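Local coordinates for protein cellulase (Bacteroides salanitronis, PDB 6WQY) that probably hydrolyses beta-1,4-glucan chains as a broad-specificity endoglucanase, this piece of a longer protein being its glycoside hydrolase family 5 catalytic domain, at residues Q148-W153 and V204-A209; L167-M172 and G212-R217. One frame throughout, in Å; residues are numbered along the deposited sequence.

Contact 1: Q148-W153 and V204-A209; sequences QLAAMW and VDAVRA
Two neighbouring helices on the outside of the (beta/alpha)8 barrel meet here: Ala-150 and Trp-153 of helix 139-159 face Ala-206 and Val-207 of helix 191-209. The approach is made by small residues. The methyl of Ala-206 points at the opposing backbone and rests 3.9 Å from the carbonyl O of Ala-150, while CB of Ala-150 reaches CB of Ala-206 at 4.2 Å. With nothing longer than a methyl at either position, the CA atoms of Ala-150 and Ala-206 come within 5.5 Å. No hydrogen bond crosses between the segments, and the carbonyl O of Ala-150 is hydrogen-bonded instead to Thr-154 OG1 of its own helix.

Closer to the barrel the contact becomes looser and bulkier. The six-membered half of the Trp-153 indole brings CE3 to 4.4 Å from CG2 of Val-207, an oblique approach to the ring. The CB of Trp-153 starts toward helix 191-209, but with chi1 at -85° the indole then leads away from that helix, and its pyrrole N-H, NE1, is hydrogen-bonded to the carbonyl O of Ala-171, which fixes the turn of the indole. Leu-149 CD1 lies at the indole edge, in its plane. Phe-203, also of helix 191-209, packs edge-to-face with the indole, and Val-207 touches Leu-219 on strand 219-222, so Trp-153 and Val-207 both lie in the layer between the two helices and the barrel strands.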
ATOM      1  N   GLN A 148      -5.300   8.281 -19.686  1.00  9.86           N
ATOM      2  CA  GLN A 148      -3.934   7.983 -19.264  1.00  9.98           C
ATOM      3  C   GLN A 148      -3.896   6.773 -18.329  1.00  9.30           C
ATOM      4  O   GLN A 148      -3.027   5.898 -18.465  1.00  9.57           O
ATOM      5  CB  GLN A 148      -3.303   9.217 -18.620  1.00 10.04           C
ATOM      6  CG  GLN A 148      -1.873   8.966 -18.195  1.00  9.95           C
ATOM      7  CD  GLN A 148      -1.058  10.215 -17.976  1.00  9.96           C
ATOM      8  OE1 GLN A 148      -1.511  11.327 -18.219  1.00 10.57           O
ATOM      9  NE2 GLN A 148       0.177  10.032 -17.540  1.00 10.29           N
ATOM     10  N   LEU A 149      -4.836   6.710 -17.382  0.58  9.76           N
ATOM     11  CA  LEU A 149      -4.906   5.574 -16.468  0.58  9.73           C
ATOM     12  C   LEU A 149      -5.099   4.268 -17.233  0.58 10.02           C
ATOM     13  O   LEU A 149      -4.435   3.262 -16.947  0.58  8.65           O
ATOM     14  CB  LEU A 149      -6.049   5.813 -15.483  0.58  9.56           C
ATOM     15  CG  LEU A 149      -6.186   4.868 -14.299  0.58 10.63           C
ATOM     16  CD1 LEU A 149      -5.039   5.030 -13.322  0.58  9.87           C
ATOM     17  CD2 LEU A 149      -7.517   5.139 -13.617  0.58 12.80           C
ATOM     18  N   ALA A 150      -6.003   4.260 -18.209  1.00  9.50           N
ATOM     19  CA  ALA A 150      -6.269   3.048 -18.969  1.00 10.35           C
ATOM     20  C   ALA A 150      -5.068   2.682 -19.834  1.00  9.63           C
ATOM     21  O   ALA A 150      -4.703   1.502 -19.936  1.00 10.48           O
ATOM     22  CB  ALA A 150      -7.518   3.240 -19.832  1.00 11.97           C
ATOM     23  N   ALA A 151      -4.439   3.669 -20.474  1.00  9.51           N
ATOM     24  CA  ALA A 151      -3.312   3.375 -21.356  1.00  9.98           C
ATOM     25  C   ALA A 151      -2.118   2.866 -20.556  1.00  9.65           C
ATOM     26  O   ALA A 151      -1.445   1.914 -20.970  1.00 10.68           O
ATOM     27  CB  ALA A 151      -2.926   4.612 -22.161  1.00 10.77           C
ATOM     28  N   MET A 152      -1.825   3.489 -19.418  1.00  9.08           N
ATOM     29  CA  MET A 152      -0.723   3.028 -18.585  1.00  9.23           C
ATOM     30  C   MET A 152      -0.983   1.628 -18.065  1.00  8.97           C
ATOM     31  O   MET A 152      -0.116   0.755 -18.153  1.00  9.58           O
ATOM     32  CB  MET A 152      -0.483   4.004 -17.434  1.00  9.38           C
ATOM     33  CG  MET A 152       0.131   5.331 -17.868  1.00  9.59           C
ATOM     34  SD  MET A 152       0.290   6.496 -16.510  1.00  9.99           S
ATOM     35  CE  MET A 152       1.500   5.683 -15.470  1.00 11.46           C
ATOM     36  N   TRP A 153      -2.172   1.391 -17.510  1.00  8.86           N
ATOM     37  CA  TRP A 153      -2.467   0.079 -16.948  1.00  9.15           C
ATOM     38  C   TRP A 153      -2.531  -0.991 -18.027  1.00 10.07           C
ATOM     39  O   TRP A 153      -2.176  -2.142 -17.751  1.00 10.17           O
ATOM     40  CB  TRP A 153      -3.718   0.113 -16.069  1.00  9.54           C
ATOM     41  CG  TRP A 153      -3.382   0.536 -14.675  1.00  9.13           C
ATOM     42  CD1 TRP A 153      -3.775   1.673 -14.018  1.00  9.65           C
ATOM     43  CD2 TRP A 153      -2.538  -0.177 -13.763  1.00  8.75           C
ATOM     44  NE1 TRP A 153      -3.224   1.696 -12.745  1.00  9.13           N
ATOM     45  CE2 TRP A 153      -2.471   0.565 -12.567  1.00  8.58           C
ATOM     46  CE3 TRP A 153      -1.849  -1.390 -13.833  1.00  8.98           C
ATOM     47  CZ2 TRP A 153      -1.727   0.155 -11.478  1.00  9.35           C
ATOM     48  CZ3 TRP A 153      -1.114  -1.802 -12.738  1.00  9.34           C
ATOM     49  CH2 TRP A 153      -1.048  -1.025 -11.582  1.00  9.93           C
ATOM     50  N   VAL A 204      -9.887  -1.366 -13.390  1.00  9.67           N
ATOM     51  CA  VAL A 204     -10.283  -2.773 -13.444  1.00  9.98           C
ATOM     52  C   VAL A 204     -10.575  -3.179 -14.882  1.00 10.35           C
ATOM     53  O   VAL A 204     -10.081  -4.201 -15.378  1.00 10.66           O
ATOM     54  CB  VAL A 204     -11.489  -3.037 -12.526  1.00  9.41           C
ATOM     55  CG1 VAL A 204     -12.019  -4.456 -12.720  1.00 11.46           C
ATOM     56  CG2 VAL A 204     -11.138  -2.807 -11.067  1.00 10.52           C
ATOM     57  N   ASP A 205     -11.374  -2.374 -15.585  1.00 10.44           N
ATOM     58  CA  ASP A 205     -11.752  -2.726 -16.949  1.00 11.25           C
ATOM     59  C   ASP A 205     -10.526  -2.855 -17.842  1.00 10.85           C
ATOM     60  O   ASP A 205     -10.446  -3.763 -18.679  1.00 11.57           O
ATOM     61  CB  ASP A 205     -12.707  -1.675 -17.521  1.00 12.07           C
ATOM     62  CG  ASP A 205     -14.072  -1.666 -16.840  1.00 13.34           C
ATOM     63  OD1 ASP A 205     -14.372  -2.567 -16.046  1.00 15.15           O
ATOM     64  OD2 ASP A 205     -14.865  -0.735 -17.139  1.00 17.24           O
ATOM     65  N   ALA A 206      -9.574  -1.936 -17.708  1.00 10.58           N
ATOM     66  CA  ALA A 206      -8.400  -1.959 -18.567  1.00 10.95           C
ATOM     67  C   ALA A 206      -7.549  -3.194 -18.305  1.00 10.98           C
ATOM     68  O   ALA A 206      -7.044  -3.815 -19.243  1.00 11.29           O
ATOM     69  CB  ALA A 206      -7.577  -0.683 -18.380  1.00 12.04           C
ATOM     70  N   VAL A 207      -7.368  -3.560 -17.033  1.00 10.17           N
ATOM     71  CA  VAL A 207      -6.594  -4.755 -16.708  1.00  9.99           C
ATOM     72  C   VAL A 207      -7.291  -5.997 -17.248  1.00 10.60           C
ATOM     73  O   VAL A 207      -6.672  -6.845 -17.901  1.00 11.75           O
ATOM     74  CB  VAL A 207      -6.355  -4.846 -15.188  1.00 10.12           C
ATOM     75  CG1 VAL A 207      -5.718  -6.196 -14.830  1.00 11.20           C
ATOM     76  CG2 VAL A 207      -5.482  -3.687 -14.704  1.00 10.65           C
ATOM     77  N   ARG A 208      -8.594  -6.126 -16.979  1.00 11.13           N
ATOM     78  CA  ARG A 208      -9.306  -7.329 -17.394  1.00 11.52           C
ATOM     79  C   ARG A 208      -9.321  -7.475 -18.911  1.00 12.52           C
ATOM     80  O   ARG A 208      -9.283  -8.596 -19.419  1.00 13.29           O
ATOM     81  CB  ARG A 208     -10.736  -7.339 -16.852  1.00 12.41           C
ATOM     82  CG  ARG A 208     -10.858  -7.321 -15.343  1.00 11.74           C
ATOM     83  CD  ARG A 208     -10.070  -8.409 -14.649  1.00 12.47           C
ATOM     84  NE  ARG A 208     -10.374  -8.416 -13.215  1.00 11.84           N
ATOM     85  CZ  ARG A 208      -9.536  -8.802 -12.262  1.00 10.73           C
ATOM     86  NH1 ARG A 208      -8.309  -9.192 -12.561  1.00 11.14           N
ATOM     87  NH2 ARG A 208      -9.914  -8.774 -10.994  1.00 11.13           N
ATOM     88  N   ALA A 209      -9.370  -6.361 -19.648  1.00 11.90           N
ATOM     89  CA  ALA A 209      -9.451  -6.423 -21.099  1.00 12.89           C
ATOM     90  C   ALA A 209      -8.212  -7.044 -21.717  1.00 12.62           C
ATOM     91  O   ALA A 209      -8.278  -7.533 -22.852  1.00 14.64           O
ATOM     92  CB  ALA A 209      -9.655  -5.026 -21.672  1.00 13.34           C
TER

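Contact 2: L167-M172 and G212-R217; sequences LVFEAM and GNNQTR
Arg-217, in the loop that leads into strand 219-222 of the (beta/alpha)8 barrel, reaches Leu-167 and Phe-169 on the adjacent parallel strand 167-170. Its hydrogen bond across the contact runs from NH1 to the carbonyl O of Leu-167, 3.0 Å long and nearly straight at 165°. The acceptor lies close to the guanidinium plane. Within the loop, NE and NH2 of Arg-217 converge side-on upon one atom, OD1 of Asn-214, each at 2.9 Å; the NE bond lies in the amide's carbonyl plane, while NH2 stands above it. Lys-163 O and Gly-164 O take further bonds from NH2 and NH1, so NE has one acceptor and NH1 and NH2 two each, and the buried guanidinium is fully paired.

The apolar part is a CH-pi contact: CD of Arg-217 sits 3.6 Å from the centroid of the Phe-169 ring, over its face. A bend at chi3 (-53°) keeps CD over the ring while NE and NH2 are directed to Asn-214. A leucine in place of Arg-217 would probably leave Leu-167 O, Asn-214 OD1 and the carbonyls of Lys-163 and Gly-164 without these donors. Beside CD, NE also lies over the Phe-169 face, 3.5 Å from CZ.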
ATOM      1  N   LEU A 167       1.437 -11.753  -8.072  1.00  9.56           N
ATOM      2  CA  LEU A 167       1.539 -10.346  -8.440  1.00  8.88           C
ATOM      3  C   LEU A 167       0.157  -9.714  -8.455  1.00  8.58           C
ATOM      4  O   LEU A 167      -0.755 -10.179  -9.155  1.00  9.55           O
ATOM      5  CB  LEU A 167       2.213 -10.212  -9.799  1.00  9.50           C
ATOM      6  CG  LEU A 167       2.360  -8.776 -10.313  1.00  9.49           C
ATOM      7  CD1 LEU A 167       3.202  -7.899  -9.391  1.00  9.99           C
ATOM      8  CD2 LEU A 167       2.979  -8.815 -11.718  1.00 11.03           C
ATOM      9  N   VAL A 168       0.037  -8.635  -7.680  1.00  8.82           N
ATOM     10  CA  VAL A 168      -1.169  -7.827  -7.528  1.00  8.41           C
ATOM     11  C   VAL A 168      -0.921  -6.460  -8.156  1.00  8.27           C
ATOM     12  O   VAL A 168       0.171  -5.900  -8.020  1.00  8.72           O
ATOM     13  CB  VAL A 168      -1.459  -7.651  -6.021  1.00  8.33           C
ATOM     14  CG1 VAL A 168      -2.607  -6.681  -5.759  1.00  9.36           C
ATOM     15  CG2 VAL A 168      -1.720  -8.985  -5.352  1.00 10.10           C
ATOM     16  N   PHE A 169      -1.940  -5.914  -8.827  1.00  8.26           N
ATOM     17  CA  PHE A 169      -1.902  -4.526  -9.287  1.00  8.51           C
ATOM     18  C   PHE A 169      -2.809  -3.688  -8.380  1.00  7.89           C
ATOM     19  O   PHE A 169      -3.968  -4.062  -8.171  1.00  8.82           O
ATOM     20  CB  PHE A 169      -2.434  -4.386 -10.724  1.00  8.63           C
ATOM     21  CG  PHE A 169      -1.716  -5.212 -11.772  1.00  9.16           C
ATOM     22  CD1 PHE A 169      -0.405  -5.643 -11.643  1.00  9.48           C
ATOM     23  CD2 PHE A 169      -2.412  -5.533 -12.928  1.00  9.59           C
ATOM     24  CE1 PHE A 169       0.195  -6.388 -12.650  1.00 10.71           C
ATOM     25  CE2 PHE A 169      -1.820  -6.276 -13.931  1.00 11.01           C
ATOM     26  CZ  PHE A 169      -0.514  -6.702 -13.799  1.00 10.90           C
ATOM     27  N   GLU A 170      -2.300  -2.550  -7.896  1.00  7.60           N
ATOM     28  CA  GLU A 170      -3.049  -1.587  -7.085  1.00  7.69           C
ATOM     29  C   GLU A 170      -3.211  -0.311  -7.909  1.00  7.60           C
ATOM     30  O   GLU A 170      -2.225   0.266  -8.357  1.00  7.97           O
ATOM     31  CB  GLU A 170      -2.275  -1.317  -5.796  1.00  8.06           C
ATOM     32  CG  GLU A 170      -2.837  -0.214  -4.931  1.00  8.18           C
ATOM     33  CD  GLU A 170      -1.905   0.103  -3.782  1.00  7.82           C
ATOM     34  OE1 GLU A 170      -1.814  -0.735  -2.827  1.00  8.35           O
ATOM     35  OE2 GLU A 170      -1.236   1.155  -3.827  1.00  8.63           O
ATOM     36  N   ALA A 171      -4.457   0.129  -8.101  1.00  7.96           N
ATOM     37  CA  ALA A 171      -4.782   1.111  -9.134  1.00  8.40           C
ATOM     38  C   ALA A 171      -3.983   2.394  -8.996  1.00  7.82           C
ATOM     39  O   ALA A 171      -3.537   2.966 -10.000  1.00  8.56           O
ATOM     40  CB  ALA A 171      -6.263   1.449  -9.021  1.00  9.02           C
ATOM     41  N   MET A 172      -3.896   2.907  -7.766  1.00  7.46           N
ATOM     42  CA  MET A 172      -3.286   4.193  -7.441  1.00  7.89           C
ATOM     43  C   MET A 172      -3.114   4.218  -5.934  1.00  7.48           C
ATOM     44  O   MET A 172      -3.451   3.250  -5.239  1.00  8.41           O
ATOM     45  CB  MET A 172      -4.085   5.366  -7.989  1.00  9.36           C
ATOM     46  CG  MET A 172      -5.480   5.482  -7.500  1.00  9.84           C
ATOM     47  SD  MET A 172      -6.516   6.456  -8.632  1.00 10.85           S
ATOM     48  CE  MET A 172      -6.927   5.163  -9.809  1.00 12.25           C
ATOM     49  N   GLY A 212      -6.110 -13.328 -20.395  1.00 17.09           N
ATOM     50  CA  GLY A 212      -5.127 -14.239 -19.844  1.00 16.53           C
ATOM     51  C   GLY A 212      -5.152 -14.223 -18.338  1.00 15.71           C
ATOM     52  O   GLY A 212      -6.216 -14.116 -17.703  1.00 16.23           O
ATOM     53  N   ASN A 213      -3.955 -14.304 -17.746  0.59 16.77           N
ATOM     54  CA  ASN A 213      -3.827 -14.274 -16.297  0.59 15.54           C
ATOM     55  C   ASN A 213      -4.413 -12.999 -15.712  0.59 13.97           C
ATOM     56  O   ASN A 213      -4.873 -12.997 -14.565  0.59 14.34           O
ATOM     57  CB  ASN A 213      -2.350 -14.380 -15.904  0.59 17.06           C
ATOM     58  CG  ASN A 213      -1.775 -15.757 -16.165  0.59 19.71           C
ATOM     59  OD1 ASN A 213      -2.368 -16.770 -15.790  0.59 28.32           O
ATOM     60  ND2 ASN A 213      -0.618 -15.800 -16.819  0.59 17.37           N
ATOM     61  N   ASN A 214      -4.392 -11.902 -16.467  1.00 13.32           N
ATOM     62  CA  ASN A 214      -4.921 -10.641 -15.951  1.00 12.40           C
ATOM     63  C   ASN A 214      -6.424 -10.677 -15.734  1.00 12.49           C
ATOM     64  O   ASN A 214      -6.941  -9.818 -15.015  1.00 13.10           O
ATOM     65  CB  ASN A 214      -4.504  -9.496 -16.870  1.00 12.44           C
ATOM     66  CG  ASN A 214      -3.019  -9.234 -16.815  1.00 12.05           C
ATOM     67  OD1 ASN A 214      -2.386  -9.393 -15.766  1.00 14.88           O
ATOM     68  ND2 ASN A 214      -2.440  -8.857 -17.938  1.00 13.04           N
ATOM     69  N   GLN A 215      -7.132 -11.656 -16.302  1.00 13.16           N
ATOM     70  CA  GLN A 215      -8.570 -11.768 -16.077  1.00 12.77           C
ATOM     71  C   GLN A 215      -8.898 -12.183 -14.655  1.00 12.93           C
ATOM     72  O   GLN A 215      -9.989 -11.876 -14.153  1.00 15.69           O
ATOM     73  CB  GLN A 215      -9.185 -12.800 -17.024  1.00 19.59           C
ATOM     74  CG  GLN A 215      -9.088 -12.426 -18.468  1.00 37.64           C
ATOM     75  CD  GLN A 215     -10.269 -12.915 -19.277  1.00 40.20           C
ATOM     76  OE1 GLN A 215     -10.899 -13.920 -18.940  1.00 47.79           O
ATOM     77  NE2 GLN A 215     -10.579 -12.205 -20.353  1.00 49.77           N
ATOM     78  N   THR A 216      -7.985 -12.896 -13.992  1.00 12.39           N
ATOM     79  CA  THR A 216      -8.244 -13.471 -12.678  1.00 12.08           C
ATOM     80  C   THR A 216      -7.246 -13.005 -11.622  1.00 11.54           C
ATOM     81  O   THR A 216      -7.217 -13.571 -10.522  1.00 11.94           O
ATOM     82  CB  THR A 216      -8.265 -15.008 -12.752  1.00 15.14           C
ATOM     83  OG1 THR A 216      -7.107 -15.480 -13.447  1.00 16.05           O
ATOM     84  CG2 THR A 216      -9.504 -15.496 -13.491  1.00 16.71           C
ATOM     85  N   ARG A 217      -6.438 -11.999 -11.929  1.00 10.94           N
ATOM     86  CA  ARG A 217      -5.463 -11.456 -10.991  1.00 10.52           C
ATOM     87  C   ARG A 217      -6.167 -10.694  -9.872  1.00 10.05           C
ATOM     88  O   ARG A 217      -7.181 -10.036 -10.092  1.00 10.19           O
ATOM     89  CB  ARG A 217      -4.539 -10.494 -11.748  1.00 11.32           C
ATOM     90  CG  ARG A 217      -3.353  -9.994 -10.937  1.00 10.44           C
ATOM     91  CD  ARG A 217      -2.398  -9.129 -11.740  1.00 10.28           C
ATOM     92  NE  ARG A 217      -1.959  -9.759 -12.970  1.00 11.46           N
ATOM     93  CZ  ARG A 217      -1.124 -10.790 -13.040  1.00 12.25           C
ATOM     94  NH1 ARG A 217      -0.595 -11.305 -11.939  1.00 11.74           N
ATOM     95  NH2 ARG A 217      -0.822 -11.313 -14.226  1.00 14.10           N
TER

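Overall arrangement
The two contacts lie 10 Å apart, centre to centre, on the same side of the chain's centre and share one run of the fold: helix 139-159, strand 167-170, helix 191-209 and strand 219-222. Their segments alternate along the chain, so contact 1 pairs the two outer helices and contact 2 ties the strand between them to the loop after the second helix. Arg-208 joins the two directly, with NH1 probably hydrogen-bonded to the carbonyl O of both Asn-214 and Arg-217. On the barrel side, the Trp-153 and Phe-169 rings meet. Together the contacts join two outer helices to the strand and loop layer of the barrel, away from the annotated metal site.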